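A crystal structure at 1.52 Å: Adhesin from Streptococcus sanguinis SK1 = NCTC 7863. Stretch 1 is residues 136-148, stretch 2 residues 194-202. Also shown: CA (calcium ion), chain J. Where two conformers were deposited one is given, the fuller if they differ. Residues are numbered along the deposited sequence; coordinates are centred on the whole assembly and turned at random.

Stretch 1 136-148: PTLTYVQNANSLT
Stretch 2 194-202: AAQTVDTDR

Parallel β-strands pair by a simple rule: a residue paired with residue j of its parallel neighbour donates its N-H to the carbonyl of j−1 and accepts at its C=O from the N-H of j+1. The contact between residues 136-148 and 194-202 of this streptococcal adhesin is a compact example, in which strands 139-141 and 198-200 run in the same direction at 36° and bury 680 Å² between the stretches.

Stretch 2 opens with a 3-10 segment, 194-196. Ala194 O accepts from Thr197 N (2.9 Å) and from Val198 N (3.0 Å), closing the segment just before the strand. Gln196 (chi1 m, chi2 p) contributes mainly backbone: Gln196 O lies 3.4 Å from Pro136 CD, the proline ring being C-gamma endo. Leu138, chi1 −88° and chi2 t, brings its CD2 to 3.5 Å from Thr197 C, covering the entry to the strand.

Thr197 (phi/psi −120/−37; chi1 p) points its CB away, but its carbonyl begins the ladder: Thr139 N donates to Thr197 O at 2.8 Å and 169°. A water also donates to Thr197 O and to Thr137 O, each at 2.8 Å, while accepting from Thr139 OG1 at 2.7 Å.

Val198 (−139/157, chi1 m) pairs with Thr139 (−100/125, chi1 m), CA to CA 4.7 Å, their side chains sharing a face. Val198 CG1 meets Leu147 CD2 at 4.1 Å and Val141 CG1 at 4.4 Å, and Val198 CG2 meets Ala144 CB at 4.1 Å. Ala144 reaches this apolar cluster from the type I turn Asn143-Ser146, closed by Ser146 N to Asn143 O at 3.1 Å.

Asp199 (−150/162, chi1 t) pairs with Tyr140 (−91/127), CA to CA 5.1 Å, on the opposite face. The rule is plainest here: Asp199 N donates to Thr139 O (3.1 Å), and Asp199 O accepts from Val141 N (2.9 Å). The carboxylate folds back on its own strand, Asp199 OD1 accepting from Thr200 N at 2.8 Å. Tyr140, chi1 −75° and chi2 −84°, lays CE1 4.2 Å from Asp199 CB, with Thr200 O at the ring edge, 3.7 Å from Tyr140 CD1.

Thr200 (−70/133, chi1 −44°) pairs with Val141 (−129/166, chi1 m), CA to CA 5.1 Å, where the side chains diverge. A water 2.7 Å from Thr200 OG1 accepts from Ala144 N (2.9 Å), linking turn to strand.

Asp201 (−80/115, chi1 t) completes the ladder, Asp201 N donating to Val141 O at 2.8 Å and 169°. The carboxylate grips calcium in bidentate fashion, Asp201 OD1 at 2.4 Å and Asp201 OD2 at 2.5 Å from the CA ion, alongside ligands from elsewhere in the structure. Arg202 then leaves the contact.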

# COMPACT_ATOMS: atom_id res chain seq x y z
N PRO A 136 4.77 -3.54 14.70
CA PRO A 136 4.45 -3.84 13.30
C PRO A 136 2.95 -4.05 13.11
O PRO A 136 2.16 -4.11 14.05
CB PRO A 136 5.21 -5.13 13.02
CG PRO A 136 5.05 -5.87 14.35
CD PRO A 136 5.05 -4.77 15.47
N THR A 137 2.56 -4.17 11.85
CA THR A 137 1.24 -4.71 11.58
C THR A 137 1.24 -6.14 12.11
O THR A 137 2.22 -6.86 11.92
CB THR A 137 0.94 -4.70 10.08
OG1 THR A 137 1.92 -5.46 9.35
CG2 THR A 137 0.96 -3.27 9.51
N LEU A 138 0.11 -6.55 12.66
CA LEU A 138 -0.09 -7.91 13.20
C LEU A 138 0.06 -8.94 12.09
O LEU A 138 -0.38 -8.72 10.98
CB LEU A 138 -1.47 -8.04 13.83
CG LEU A 138 -1.53 -7.65 15.29
CD1 LEU A 138 -2.93 -7.69 15.86
CD2 LEU A 138 -0.61 -8.55 16.10
N THR A 139 0.77 -10.01 12.36
CA THR A 139 0.85 -11.11 11.42
C THR A 139 -0.12 -12.17 11.90
O THR A 139 -0.06 -12.56 13.07
CB THR A 139 2.26 -11.66 11.31
OG1 THR A 139 3.10 -10.65 10.74
CG2 THR A 139 2.27 -12.84 10.45
N TYR A 140 -1.05 -12.59 11.05
CA TYR A 140 -1.98 -13.65 11.42
C TYR A 140 -1.42 -15.00 11.03
O TYR A 140 -1.02 -15.20 9.88
CB TYR A 140 -3.33 -13.42 10.74
CG TYR A 140 -4.11 -12.32 11.39
CD1 TYR A 140 -4.87 -12.58 12.51
CD2 TYR A 140 -4.03 -11.02 10.95
CE1 TYR A 140 -5.57 -11.61 13.15
CE2 TYR A 140 -4.73 -10.02 11.59
CZ TYR A 140 -5.51 -10.33 12.69
OH TYR A 140 -6.21 -9.34 13.34
N VAL A 141 -1.35 -15.92 11.99
CA VAL A 141 -0.69 -17.19 11.78
C VAL A 141 -1.60 -18.34 12.18
O VAL A 141 -2.58 -18.17 12.91
CB VAL A 141 0.65 -17.26 12.57
CG1 VAL A 141 1.55 -16.08 12.16
CG2 VAL A 141 0.42 -17.23 14.04
N GLN A 142 -1.20 -19.55 11.76
CA GLN A 142 -2.10 -20.75 12.10
C GLN A 142 -1.91 -21.07 13.57
O GLN A 142 -2.89 -21.39 14.16
CB GLN A 142 -1.58 -21.84 11.18
CG GLN A 142 -2.48 -23.04 11.17
CD GLN A 142 -1.70 -24.20 10.64
OE1 GLN A 142 -1.18 -25.00 11.40
NE2 GLN A 142 -1.59 -24.28 9.33
N ASN A 143 -0.68 -20.97 14.09
CA ASN A 143 -0.45 -21.34 15.48
C ASN A 143 0.50 -20.33 16.08
O ASN A 143 1.69 -20.37 15.75
CB ASN A 143 0.19 -22.69 15.57
CG ASN A 143 0.30 -23.21 17.01
OD1 ASN A 143 0.09 -22.49 17.94
ND2 ASN A 143 0.64 -24.47 17.16
N ALA A 144 -0.02 -19.45 16.92
CA ALA A 144 0.73 -18.37 17.50
C ALA A 144 1.65 -18.87 18.58
O ALA A 144 2.45 -18.07 19.09
CB ALA A 144 -0.18 -17.28 18.07
N ASN A 145 1.55 -20.14 18.95
CA ASN A 145 2.47 -20.78 19.90
C ASN A 145 3.55 -21.56 19.19
O ASN A 145 4.44 -22.11 19.85
CB ASN A 145 1.68 -21.72 20.84
CG ASN A 145 2.55 -22.50 21.79
OD1 ASN A 145 2.70 -23.74 21.68
ND2 ASN A 145 3.12 -21.80 22.75
N SER A 146 3.51 -21.65 17.86
CA SER A 146 4.55 -22.41 17.13
C SER A 146 4.62 -21.83 15.72
O SER A 146 4.03 -22.35 14.76
CB SER A 146 4.25 -23.91 17.09
OG SER A 146 5.24 -24.53 16.30
N LEU A 147 5.34 -20.72 15.61
CA LEU A 147 5.46 -20.03 14.33
C LEU A 147 6.29 -20.85 13.36
O LEU A 147 7.23 -21.46 13.76
CB LEU A 147 6.13 -18.67 14.52
CG LEU A 147 5.19 -17.51 14.78
CD1 LEU A 147 4.38 -17.70 16.03
CD2 LEU A 147 5.97 -16.22 14.80
N THR A 148 5.92 -20.83 12.10
CA THR A 148 6.76 -21.42 11.05
C THR A 148 7.85 -20.42 10.69
O THR A 148 7.76 -19.26 11.05
CB THR A 148 5.88 -21.77 9.86
OG1 THR A 148 5.45 -20.57 9.24
CG2 THR A 148 4.68 -22.59 10.27
N ALA A 194 4.95 -10.77 21.81
CA ALA A 194 4.14 -11.57 20.89
C ALA A 194 2.75 -11.01 20.70
O ALA A 194 2.21 -11.04 19.59
CB ALA A 194 4.05 -13.00 21.40
N ALA A 195 2.16 -10.44 21.74
CA ALA A 195 0.83 -9.85 21.60
C ALA A 195 0.81 -8.74 20.57
O ALA A 195 -0.22 -8.46 19.95
CB ALA A 195 0.35 -9.33 22.96
N GLN A 196 1.95 -8.08 20.36
CA GLN A 196 2.00 -7.01 19.37
C GLN A 196 2.54 -7.47 18.02
O GLN A 196 2.72 -6.64 17.14
CB GLN A 196 2.87 -5.86 19.90
CG GLN A 196 2.17 -4.97 20.88
CD GLN A 196 1.78 -5.67 22.14
OE1 GLN A 196 2.63 -6.14 22.91
NE2 GLN A 196 0.47 -5.76 22.37
N THR A 197 2.81 -8.76 17.83
CA THR A 197 3.33 -9.19 16.55
C THR A 197 2.46 -10.21 15.85
O THR A 197 2.44 -10.21 14.62
CB THR A 197 4.73 -9.78 16.70
OG1 THR A 197 4.67 -10.95 17.51
CG2 THR A 197 5.65 -8.76 17.41
N VAL A 198 1.82 -11.12 16.58
CA VAL A 198 1.09 -12.20 15.94
C VAL A 198 -0.23 -12.47 16.65
O VAL A 198 -0.40 -12.24 17.85
CB VAL A 198 1.89 -13.50 15.90
CG1 VAL A 198 3.15 -13.33 15.15
CG2 VAL A 198 2.15 -13.96 17.34
N ASP A 199 -1.18 -13.06 15.94
CA ASP A 199 -2.43 -13.59 16.54
C ASP A 199 -2.82 -14.77 15.65
O ASP A 199 -2.35 -14.92 14.54
CB ASP A 199 -3.58 -12.57 16.75
CG ASP A 199 -4.65 -12.98 17.79
OD1 ASP A 199 -4.45 -14.08 18.43
OD2 ASP A 199 -5.68 -12.44 17.80
N THR A 200 -3.67 -15.59 16.21
CA THR A 200 -4.20 -16.73 15.48
C THR A 200 -5.13 -16.25 14.40
O THR A 200 -5.99 -15.40 14.67
CB THR A 200 -4.98 -17.63 16.41
OG1 THR A 200 -4.24 -17.79 17.62
CG2 THR A 200 -5.17 -19.00 15.76
N ASP A 201 -4.96 -16.79 13.19
CA ASP A 201 -5.94 -16.55 12.13
C ASP A 201 -7.08 -17.51 12.38
O ASP A 201 -6.90 -18.72 12.28
CB ASP A 201 -5.37 -16.77 10.74
CG ASP A 201 -6.24 -16.17 9.63
OD1 ASP A 201 -7.46 -16.00 9.84
OD2 ASP A 201 -5.62 -15.85 8.60
N ARG A 202 -8.24 -16.95 12.68
CA ARG A 202 -9.45 -17.69 12.94
C ARG A 202 -10.59 -17.34 12.00
O ARG A 202 -11.74 -17.73 12.24
CB ARG A 202 -9.93 -17.46 14.37
CG ARG A 202 -8.91 -17.79 15.40
CD ARG A 202 -9.48 -17.46 16.82
NE ARG A 202 -9.67 -16.03 17.01
CZ ARG A 202 -10.85 -15.43 17.21
NH1 ARG A 202 -11.98 -16.12 17.22
NH2 ARG A 202 -10.89 -14.12 17.37
CA CA J . -7.87 -15.39 7.55
O HOH W 1 3.90 -8.93 12.61
O HOH W 2 -3.27 -16.24 7.65
O HOH W 3 -2.64 -19.93 18.02